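Local coordinates for citryl-CoA lyase (Hydrogenobacter thermophilus, PDB 6HXP), which cleaves citryl-CoA into acetyl-CoA and oxaloacetate, as a lyase of the citrate synthase family, at the interface of chains A and B and the interface of chains A and C. Residues are numbered along the deposited sequence; one frame, centred on the assembly and turned at random. Chains: chain A/B/C, Citryl-CoA lyase.

Contact 1: the interface of chains A and B. Residues chain A 72-73, 76-77, 234-236; chain B 67-68, 72-73, 76.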
loop_
_atom_site.group_PDB
_atom_site.type_symbol
_atom_site.label_atom_id
_atom_site.label_comp_id
_atom_site.label_asym_id
_atom_site.label_seq_id
_atom_site.Cartn_x
_atom_site.Cartn_y
_atom_site.Cartn_z
ATOM N N ILE A 72 -10.937 -9.108 0.771
ATOM C CA ILE A 72 -10.986 -8.944 2.216
ATOM C C ILE A 72 -10.097 -7.750 2.604
ATOM O O ILE A 72 -10.512 -6.896 3.391
ATOM C CB ILE A 72 -10.496 -10.215 2.933
ATOM C CG1 ILE A 72 -11.455 -11.388 2.638
ATOM C CG2 ILE A 72 -10.336 -9.954 4.451
ATOM C CD1 ILE A 72 -10.951 -12.699 3.265
ATOM N N ALA A 73 -8.886 -7.716 2.079
ATOM C CA ALA A 73 -7.956 -6.614 2.417
ATOM C C ALA A 73 -8.487 -5.267 1.953
ATOM O O ALA A 73 -8.455 -4.281 2.689
ATOM C CB ALA A 73 -6.571 -6.873 1.831
ATOM N N SER A 76 -11.499 -4.254 4.122
ATOM C CA SER A 76 -11.078 -3.981 5.505
ATOM C C SER A 76 -10.372 -2.619 5.555
ATOM O O SER A 76 -10.665 -1.819 6.444
ATOM C CB SER A 76 -10.150 -5.074 6.043
ATOM O OG SER A 76 -10.867 -6.296 6.091
ATOM N N VAL A 77 -9.491 -2.310 4.605
ATOM C CA VAL A 77 -8.872 -0.988 4.561
ATOM C C VAL A 77 -9.933 0.112 4.353
ATOM O O VAL A 77 -9.909 1.122 5.036
ATOM C CB VAL A 77 -7.758 -0.974 3.515
ATOM C CG1 VAL A 77 -7.322 0.438 3.180
ATOM C CG2 VAL A 77 -6.570 -1.777 4.043
ATOM N N LYS A 234 -15.925 -4.016 9.465
ATOM C CA LYS A 234 -15.090 -5.194 9.176
ATOM C C LYS A 234 -14.078 -5.411 10.291
ATOM O O LYS A 234 -12.941 -4.922 10.272
ATOM C CB LYS A 234 -14.382 -5.075 7.827
ATOM C CG LYS A 234 -15.377 -5.024 6.677
ATOM C CD LYS A 234 -16.304 -6.266 6.614
ATOM C CE LYS A 234 -17.203 -6.353 5.391
ATOM N NZ LYS A 234 -18.348 -5.422 5.501
ATOM N N ARG A 235 -14.549 -6.094 11.304
ATOM C CA ARG A 235 -13.758 -6.419 12.483
ATOM C C ARG A 235 -14.241 -7.758 12.970
ATOM O O ARG A 235 -15.417 -8.113 12.758
ATOM C CB ARG A 235 -13.902 -5.350 13.567
ATOM C CG ARG A 235 -15.304 -5.197 14.140
ATOM C CD ARG A 235 -15.296 -4.170 15.264
ATOM N NE ARG A 235 -16.601 -4.109 15.930
ATOM C CZ ARG A 235 -17.611 -3.328 15.553
ATOM N NH1 ARG A 235 -18.762 -3.358 16.211
ATOM N NH2 ARG A 235 -17.474 -2.505 14.520
ATOM N N LEU A 236 -13.353 -8.551 13.516
ATOM C CA LEU A 236 -13.738 -9.865 14.027
ATOM C C LEU A 236 -14.324 -9.723 15.422
ATOM O O LEU A 236 -14.184 -8.689 16.061
ATOM C CB LEU A 236 -12.532 -10.809 14.110
ATOM C CG LEU A 236 -11.653 -10.949 12.866
ATOM C CD1 LEU A 236 -10.520 -11.914 13.151
ATOM C CD2 LEU A 236 -12.455 -11.381 11.647
ATOM N N ALA B 67 -8.567 -8.853 15.672
ATOM C CA ALA B 67 -9.849 -8.378 15.235
ATOM C C ALA B 67 -9.927 -7.080 14.447
ATOM O O ALA B 67 -10.842 -6.986 13.654
ATOM C CB ALA B 67 -10.789 -8.272 16.405
ATOM N N PRO B 68 -9.062 -6.074 14.635
ATOM C CA PRO B 68 -9.236 -4.810 13.920
ATOM C C PRO B 68 -9.007 -4.958 12.423
ATOM O O PRO B 68 -8.255 -5.817 12.005
ATOM C CB PRO B 68 -8.189 -3.894 14.517
ATOM C CG PRO B 68 -7.573 -4.582 15.662
ATOM C CD PRO B 68 -7.965 -6.032 15.631
ATOM N N ILE B 72 -6.653 -7.617 10.045
ATOM C CA ILE B 72 -7.289 -8.431 9.020
ATOM C C ILE B 72 -6.613 -8.138 7.671
ATOM O O ILE B 72 -6.275 -9.064 6.930
ATOM C CB ILE B 72 -8.796 -8.126 8.928
ATOM C CG1 ILE B 72 -9.495 -8.531 10.243
ATOM C CG2 ILE B 72 -9.416 -8.825 7.693
ATOM C CD1 ILE B 72 -10.988 -8.160 10.225
ATOM N N ALA B 73 -6.452 -6.867 7.352
ATOM C CA ALA B 73 -5.830 -6.493 6.060
ATOM C C ALA B 73 -4.393 -6.979 5.966
ATOM O O ALA B 73 -3.972 -7.534 4.952
ATOM C CB ALA B 73 -5.902 -4.986 5.838
ATOM N N SER B 76 -4.345 -10.809 5.620
ATOM C CA SER B 76 -4.915 -11.224 4.328
ATOM C C SER B 76 -3.894 -10.945 3.216
ATOM O O SER B 76 -3.670 -11.811 2.371
ATOM C CB SER B 76 -6.230 -10.500 4.029
ATOM O OG SER B 76 -7.186 -10.868 5.008
#
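B:Ile72, with 50 Å² of its surface buried against chain A, shows how one branched side chain can serve several neighbours at a symmetric interface. Its CG2 methyl, anti to the backbone N, points to the two-fold axis and meets CG2 of A:Ile72 at 3.6 Å, the two side chains crossing at about a right angle. CG1, anti to the carbonyl carbon (chi1 -65°), carries CD1 off at roughly a right angle to CG2, so that CD1 packs 3.8 Å from CD2 of A:Leu236, the two side chains crossing obliquely. B:Ala67 extends this apolar strip, its CB lying 3.8 Å from CB of A:Leu236. The backbone adds a polar tie: N of A:Leu236 donates to O of B:Ala67 at 3.0 Å, in the carbonyl plane and on a lone pair. A:Ser76 turns its hydroxyl OG back to O of A:Ile72, one helical turn earlier, at 2.8 Å, from above the carbonyl plane, while the same OG lies 3.3 Å from CG2 of B:Ile72. An alanine here would lose that intrahelical bond and would probably loosen the packing against the B:Ile72 methyl. The patch lies where helix 69-79 of each chain faces its symmetry mate, flanked by the loop after helix 206-228 of chain A.

Contact 2: the interface of chains A and C. Residues chain A 3, 5-11; chain C 238, 241-246.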
loop_
_atom_site.group_PDB
_atom_site.type_symbol
_atom_site.label_atom_id
_atom_site.label_comp_id
_atom_site.label_asym_id
_atom_site.label_seq_id
_atom_site.Cartn_x
_atom_site.Cartn_y
_atom_site.Cartn_z
ATOM N N ARG A 3 20.507 11.364 -16.593
ATOM C CA ARG A 3 19.107 11.369 -16.168
ATOM C C ARG A 3 18.726 9.978 -15.662
ATOM O O ARG A 3 18.826 9.002 -16.406
ATOM C CB ARG A 3 18.190 11.820 -17.323
ATOM C CG ARG A 3 18.515 13.247 -17.776
ATOM C CD ARG A 3 17.544 13.783 -18.812
ATOM N NE ARG A 3 17.934 15.117 -19.277
ATOM C CZ ARG A 3 17.156 15.926 -19.990
ATOM N NH1 ARG A 3 15.924 15.554 -20.320
ATOM N NH2 ARG A 3 17.602 17.117 -20.375
ATOM N N TRP A 5 15.697 9.112 -14.561
ATOM C CA TRP A 5 14.308 8.821 -14.892
ATOM C C TRP A 5 14.215 8.643 -16.381
ATOM O O TRP A 5 14.175 9.622 -17.113
ATOM C CB TRP A 5 13.393 9.928 -14.346
ATOM C CG TRP A 5 13.496 10.096 -12.862
ATOM C CD1 TRP A 5 14.302 10.964 -12.189
ATOM C CD2 TRP A 5 12.816 9.320 -11.863
ATOM N NE1 TRP A 5 14.156 10.786 -10.826
ATOM C CE2 TRP A 5 13.214 9.813 -10.603
ATOM C CE3 TRP A 5 11.846 8.316 -11.915
ATOM C CZ2 TRP A 5 12.744 9.257 -9.405
ATOM C CZ3 TRP A 5 11.398 7.755 -10.731
ATOM C CH2 TRP A 5 11.766 8.288 -9.506
ATOM N N LYS A 6 14.343 7.399 -16.832
ATOM C CA LYS A 6 14.314 7.047 -18.248
ATOM C C LYS A 6 13.084 6.238 -18.517
ATOM O O LYS A 6 12.643 5.431 -17.682
ATOM C CB LYS A 6 15.533 6.199 -18.621
ATOM C CG LYS A 6 16.859 6.807 -18.235
ATOM C CD LYS A 6 17.999 6.159 -19.018
ATOM C CE LYS A 6 18.215 4.685 -18.730
ATOM N NZ LYS A 6 18.632 4.429 -17.317
ATOM N N THR A 7 12.522 6.411 -19.719
ATOM C CA THR A 7 11.355 5.651 -20.083
ATOM C C THR A 7 11.139 5.646 -21.585
ATOM O O THR A 7 11.492 6.623 -22.256
ATOM C CB THR A 7 10.077 6.225 -19.407
ATOM O OG1 THR A 7 8.957 5.421 -19.715
ATOM C CG2 THR A 7 9.780 7.663 -19.827
ATOM N N GLY A 8 10.583 4.568 -22.102
ATOM C CA GLY A 8 10.188 4.455 -23.496
ATOM C C GLY A 8 8.690 4.320 -23.633
ATOM O O GLY A 8 8.187 3.961 -24.701
ATOM N N ILE A 9 7.908 4.614 -22.551
ATOM C CA ILE A 9 6.489 4.412 -22.586
ATOM C C ILE A 9 5.726 5.576 -23.136
ATOM O O ILE A 9 4.919 5.416 -24.075
ATOM C CB ILE A 9 5.955 4.050 -21.168
ATOM C CG1 ILE A 9 6.653 2.837 -20.587
ATOM C CG2 ILE A 9 4.414 3.800 -21.211
ATOM C CD1 ILE A 9 6.449 2.691 -19.092
ATOM N N THR A 10 5.918 6.728 -22.553
ATOM C CA THR A 10 5.144 7.931 -22.854
ATOM C C THR A 10 6.051 9.151 -22.885
ATOM O O THR A 10 7.021 9.209 -22.145
ATOM C CB THR A 10 4.084 8.105 -21.732
ATOM O OG1 THR A 10 3.179 7.001 -21.723
ATOM C CG2 THR A 10 3.289 9.411 -21.800
ATOM N N GLN A 11 5.701 10.114 -23.740
ATOM C CA GLN A 11 6.339 11.412 -23.710
ATOM C C GLN A 11 5.349 12.460 -24.061
ATOM O O GLN A 11 4.292 12.147 -24.617
ATOM C CB GLN A 11 7.608 11.526 -24.537
ATOM C CG GLN A 11 7.435 11.465 -25.991
ATOM C CD GLN A 11 8.695 11.949 -26.752
ATOM O OE1 GLN A 11 9.628 12.654 -26.267
ATOM N NE2 GLN A 11 8.799 11.463 -27.913
ATOM N N GLU C 238 9.615 16.848 -17.251
ATOM C CA GLU C 238 9.966 15.905 -18.307
ATOM C C GLU C 238 11.120 16.397 -19.171
ATOM O O GLU C 238 12.067 15.646 -19.422
ATOM C CB GLU C 238 8.733 15.584 -19.164
ATOM C CG GLU C 238 8.797 14.217 -19.788
ATOM C CD GLU C 238 7.605 13.940 -20.676
ATOM O OE1 GLU C 238 6.610 13.343 -20.195
ATOM O OE2 GLU C 238 7.729 14.241 -21.884
ATOM N N ASP C 241 14.344 16.414 -16.510
ATOM C CA ASP C 241 14.676 15.228 -15.706
ATOM C C ASP C 241 14.562 13.887 -16.366
ATOM O O ASP C 241 15.008 12.901 -15.771
ATOM C CB ASP C 241 13.726 15.173 -14.498
ATOM C CG ASP C 241 13.772 16.437 -13.665
ATOM O OD1 ASP C 241 14.860 17.076 -13.612
ATOM O OD2 ASP C 241 12.714 16.821 -13.108
ATOM N N VAL C 242 13.856 13.800 -17.498
ATOM C CA VAL C 242 13.572 12.529 -18.141
ATOM C C VAL C 242 14.273 12.330 -19.466
ATOM O O VAL C 242 14.340 13.256 -20.255
ATOM C CB VAL C 242 12.028 12.429 -18.303
ATOM C CG1 VAL C 242 11.617 11.166 -19.060
ATOM C CG2 VAL C 242 11.335 12.514 -16.939
ATOM N N GLU C 243 14.783 11.122 -19.713
ATOM C CA GLU C 243 15.312 10.730 -21.005
ATOM C C GLU C 243 14.292 9.758 -21.633
ATOM O O GLU C 243 14.029 8.688 -21.074
ATOM C CB GLU C 243 16.675 10.041 -20.872
ATOM C CG GLU C 243 17.242 9.624 -22.217
ATOM C CD GLU C 243 18.511 8.800 -22.206
ATOM O OE1 GLU C 243 19.093 8.593 -21.117
ATOM O OE2 GLU C 243 18.930 8.370 -23.304
ATOM N N TYR C 244 13.725 10.130 -22.773
ATOM C CA TYR C 244 12.809 9.269 -23.512
ATOM C C TYR C 244 13.615 8.373 -24.465
ATOM O O TYR C 244 14.458 8.855 -25.226
ATOM C CB TYR C 244 11.784 10.089 -24.265
ATOM C CG TYR C 244 10.805 9.235 -25.019
ATOM C CD1 TYR C 244 9.790 8.555 -24.353
ATOM C CD2 TYR C 244 10.837 9.160 -26.400
ATOM C CE1 TYR C 244 8.901 7.743 -25.036
ATOM C CE2 TYR C 244 9.940 8.364 -27.101
ATOM C CZ TYR C 244 8.945 7.690 -26.416
ATOM O OH TYR C 244 8.034 6.956 -27.130
ATOM N N THR C 245 13.372 7.068 -24.396
ATOM C CA THR C 245 14.090 6.035 -25.127
ATOM C C THR C 245 13.177 5.230 -26.049
ATOM O O THR C 245 13.611 4.208 -26.581
ATOM C CB THR C 245 14.704 5.087 -24.056
ATOM O OG1 THR C 245 13.639 4.501 -23.305
ATOM C CG2 THR C 245 15.630 5.818 -23.088
ATOM N N GLY C 246 11.928 5.657 -26.229
ATOM C CA GLY C 246 10.981 4.882 -26.987
ATOM C C GLY C 246 10.797 5.234 -28.442
ATOM O O GLY C 246 11.704 5.798 -29.103
HETATM O O HOH W 1 7.639 3.768 -27.393
HETATM O O HOH W 2 7.342 10.475 -19.350
#
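C:Tyr244, with 94 Å² buried against chain A, has its ring held between a side-chain amide of chain A and the backbone of its own chain, an example of aromatic–amide stacking across a strand pair. With CG anti to the backbone N (chi1 -179°), the ring reaches out beside chain A. The carboxamide of A:Gln11 lies over one face, its plane 17° from the ring plane and its CD 3.8 Å from the ring centroid, displaced toward the rim. A:Gln11 gets there through the crowded first torsion (chi1 69°) and an extended chain. On the opposite face, N of C:Gly246 sits over the ring centre. Opposite the tyrosine, A:Lys6 and C:Glu243 run side by side in the same direction, CD of A:Lys6 3.4 Å from the carboxylate OE1 of C:Glu243 but its terminal amine NZ 5.7 Å away, not in contact.

Between this pair and the stack, strands 5-7 of chain A and 242-244 of chain C pair in parallel. N of C:Glu243 donates to O of A:Trp5 at 3.1 Å, and N of A:Thr7 to O of C:Glu243 at 3.0 Å, nearly along the C=O axis. C:Thr245 N donates likewise to O of A:Thr7 at 2.9 Å. At the other end, the extended A:Arg3 sends its guanidinium NH1 to O of C:Val242 at 2.8 Å; the acceptor is in the guanidinium plane, whereas NH1 stands above the carbonyl plane.

Contact 3: the interface of chains A and B. Residues chain A 76-77, 79-82, 86, 232; chain B 69, 93-99.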
loop_
_atom_site.group_PDB
_atom_site.type_symbol
_atom_site.label_atom_id
_atom_site.label_comp_id
_atom_site.label_asym_id
_atom_site.label_seq_id
_atom_site.Cartn_x
_atom_site.Cartn_y
_atom_site.Cartn_z
ATOM N N SER A 76 -11.499 -4.254 4.122
ATOM C CA SER A 76 -11.078 -3.981 5.505
ATOM C C SER A 76 -10.372 -2.619 5.555
ATOM O O SER A 76 -10.665 -1.819 6.444
ATOM C CB SER A 76 -10.150 -5.074 6.043
ATOM O OG SER A 76 -10.867 -6.296 6.091
ATOM N N VAL A 77 -9.491 -2.310 4.605
ATOM C CA VAL A 77 -8.872 -0.988 4.561
ATOM C C VAL A 77 -9.933 0.112 4.353
ATOM O O VAL A 77 -9.909 1.122 5.036
ATOM C CB VAL A 77 -7.758 -0.974 3.515
ATOM C CG1 VAL A 77 -7.322 0.438 3.180
ATOM C CG2 VAL A 77 -6.570 -1.777 4.043
ATOM N N SER A 79 -13.010 -0.046 5.311
ATOM C CA SER A 79 -13.723 -0.023 6.601
ATOM C C SER A 79 -12.999 0.841 7.664
ATOM O O SER A 79 -13.635 1.404 8.584
ATOM C CB SER A 79 -13.924 -1.445 7.105
ATOM O OG SER A 79 -14.916 -1.486 8.142
ATOM N N GLY A 80 -11.667 0.913 7.568
ATOM C CA GLY A 80 -10.894 1.755 8.457
ATOM C C GLY A 80 -11.125 3.250 8.217
ATOM O O GLY A 80 -10.677 4.086 9.018
ATOM N N GLY A 81 -11.811 3.604 7.135
ATOM C CA GLY A 81 -12.182 4.983 6.804
ATOM C C GLY A 81 -11.163 5.618 5.885
ATOM O O GLY A 81 -10.400 6.517 6.250
ATOM N N ASN A 82 -11.120 5.110 4.667
ATOM C CA ASN A 82 -10.134 5.511 3.686
ATOM C C ASN A 82 -10.784 5.796 2.336
ATOM O O ASN A 82 -11.887 5.314 2.037
ATOM C CB ASN A 82 -9.096 4.406 3.509
ATOM C CG ASN A 82 -8.095 4.371 4.604
ATOM O OD1 ASN A 82 -7.245 5.307 4.722
ATOM N ND2 ASN A 82 -8.144 3.387 5.476
ATOM N N VAL A 86 -7.168 4.042 -1.756
ATOM C CA VAL A 86 -6.415 3.375 -0.709
ATOM C C VAL A 86 -6.915 1.941 -0.512
ATOM O O VAL A 86 -6.125 0.996 -0.441
ATOM C CB VAL A 86 -6.470 4.204 0.570
ATOM C CG1 VAL A 86 -5.768 3.491 1.735
ATOM C CG2 VAL A 86 -5.888 5.598 0.381
ATOM N N PHE A 232 -15.865 0.820 10.130
ATOM C CA PHE A 232 -15.359 -0.085 11.144
ATOM C C PHE A 232 -16.198 -1.349 11.292
ATOM O O PHE A 232 -15.977 -2.108 12.232
ATOM C CB PHE A 232 -15.170 0.633 12.503
ATOM C CG PHE A 232 -13.947 0.179 13.282
ATOM C CD1 PHE A 232 -12.671 0.410 12.802
ATOM C CD2 PHE A 232 -14.081 -0.476 14.495
ATOM C CE1 PHE A 232 -11.550 0.018 13.537
ATOM C CE2 PHE A 232 -12.952 -0.827 15.252
ATOM C CZ PHE A 232 -11.695 -0.616 14.744
ATOM N N PRO B 69 -9.572 -4.057 11.626
ATOM C CA PRO B 69 -9.392 -4.166 10.161
ATOM C C PRO B 69 -7.932 -4.067 9.719
ATOM O O PRO B 69 -7.592 -4.621 8.681
ATOM C CB PRO B 69 -10.249 -3.033 9.587
ATOM C CG PRO B 69 -10.569 -2.132 10.717
ATOM C CD PRO B 69 -10.518 -2.980 11.981
ATOM N N LEU B 93 -2.263 0.989 6.048
ATOM C CA LEU B 93 -3.285 1.618 5.224
ATOM C C LEU B 93 -4.613 1.653 5.899
ATOM O O LEU B 93 -5.385 2.561 5.638
ATOM C CB LEU B 93 -3.453 0.877 3.898
ATOM C CG LEU B 93 -2.271 0.967 2.936
ATOM C CD1 LEU B 93 -2.570 0.121 1.672
ATOM C CD2 LEU B 93 -1.957 2.411 2.574
ATOM N N ALA B 94 -4.927 0.675 6.747
ATOM C CA ALA B 94 -6.246 0.627 7.374
ATOM C C ALA B 94 -6.451 1.669 8.442
ATOM O O ALA B 94 -7.587 1.837 8.897
ATOM C CB ALA B 94 -6.480 -0.753 8.004
ATOM N N PHE B 95 -5.396 2.390 8.865
ATOM C CA PHE B 95 -5.527 3.409 9.917
ATOM C C PHE B 95 -6.137 4.703 9.374
ATOM O O PHE B 95 -5.453 5.763 9.324
ATOM C CB PHE B 95 -4.183 3.680 10.582
ATOM C CG PHE B 95 -3.468 2.497 11.185
ATOM C CD1 PHE B 95 -4.167 1.521 11.864
ATOM C CD2 PHE B 95 -2.083 2.431 11.168
ATOM C CE1 PHE B 95 -3.478 0.453 12.474
ATOM C CE2 PHE B 95 -1.404 1.402 11.792
ATOM C CZ PHE B 95 -2.097 0.429 12.430
ATOM N N GLY B 96 -7.390 4.633 9.002
ATOM C CA GLY B 96 -8.107 5.746 8.438
ATOM C C GLY B 96 -8.879 6.539 9.453
ATOM O O GLY B 96 -8.559 6.524 10.649
ATOM N N SER B 97 -9.892 7.242 8.963
ATOM C CA SER B 97 -10.706 8.102 9.811
ATOM C C SER B 97 -11.376 7.403 10.973
ATOM O O SER B 97 -11.536 8.013 12.052
ATOM C CB SER B 97 -11.741 8.856 9.000
ATOM O OG SER B 97 -12.645 7.956 8.359
ATOM N N ALA B 98 -11.701 6.112 10.802
ATOM C CA ALA B 98 -12.366 5.330 11.838
ATOM C C ALA B 98 -11.406 4.444 12.645
ATOM O O ALA B 98 -11.835 3.692 13.532
ATOM C CB ALA B 98 -13.421 4.451 11.186
ATOM N N HIS B 99 -10.108 4.507 12.355
ATOM C CA HIS B 99 -9.104 3.652 12.946
ATOM C C HIS B 99 -7.783 4.415 13.067
ATOM O O HIS B 99 -6.717 3.946 12.684
ATOM C CB HIS B 99 -9.004 2.365 12.105
ATOM C CG HIS B 99 -8.163 1.243 12.649
ATOM N ND1 HIS B 99 -8.010 1.035 14.020
ATOM C CD2 HIS B 99 -7.589 0.211 11.998
ATOM C CE1 HIS B 99 -7.320 -0.102 14.130
ATOM N NE2 HIS B 99 -7.018 -0.610 12.953
#
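The end of helix 69-79 in chain A, the glycine turn after it, helix 84-93 and the loop carrying A:Phe232 meet the start of helix 69-79, the end of helix 84-93 and the following loop of chain B. Backbone bonds from a pair of glycines suggest how residues without side chains can let loops dock closely. A:Gly81, at a phi of 94°, offers O to N of B:Ser97 at 2.9 Å, in plane and on a lone pair; A:Gly80 O accepts from N of B:Ala98 at 2.9 Å, the donor above the carbonyl plane. Beside them A:Phe232 crosses B:Pro69 at about a right angle, its CE1 touching the proline CD at 3.5 Å. The same ring edge meets a face of B:His99, edge-to-face with planes 63° apart, while CD1 of B:Phe95 covers the opposite histidine face, so the imidazole lies between a phenylalanine of each chain. Farther off, A:Val77 CG1 and A:Val86 CG1 each pack obliquely against B:Leu93, the latter meeting its CD2 at 4.0 Å. A:Asn82 lies next to this packing: its amide ND2 donates almost straight (172°) to O of A:Val77 at 2.9 Å, with that oxygen in the amide plane, which fixes the turn of the carboxamide beside B:Leu93.

Contact 1 and contact 3 belong to the same A–B interface: their C-alpha centres lie about 9 Å apart, and both use A:Ser76 and A:Val77 of helix 69-79, which thus faces its own mate and neighbouring elements of chain B. Contact 2 joins chain A to chain C, its C-alpha centre about 40 Å from that of contact 1 and about 36 Å from that of contact 3, and shares no residue with them. Each chain therefore takes part in two two-fold interfaces, represented here by a mainly helix-and-loop patch and a strand-paired one, which together could hold the four copies of the deposited assembly.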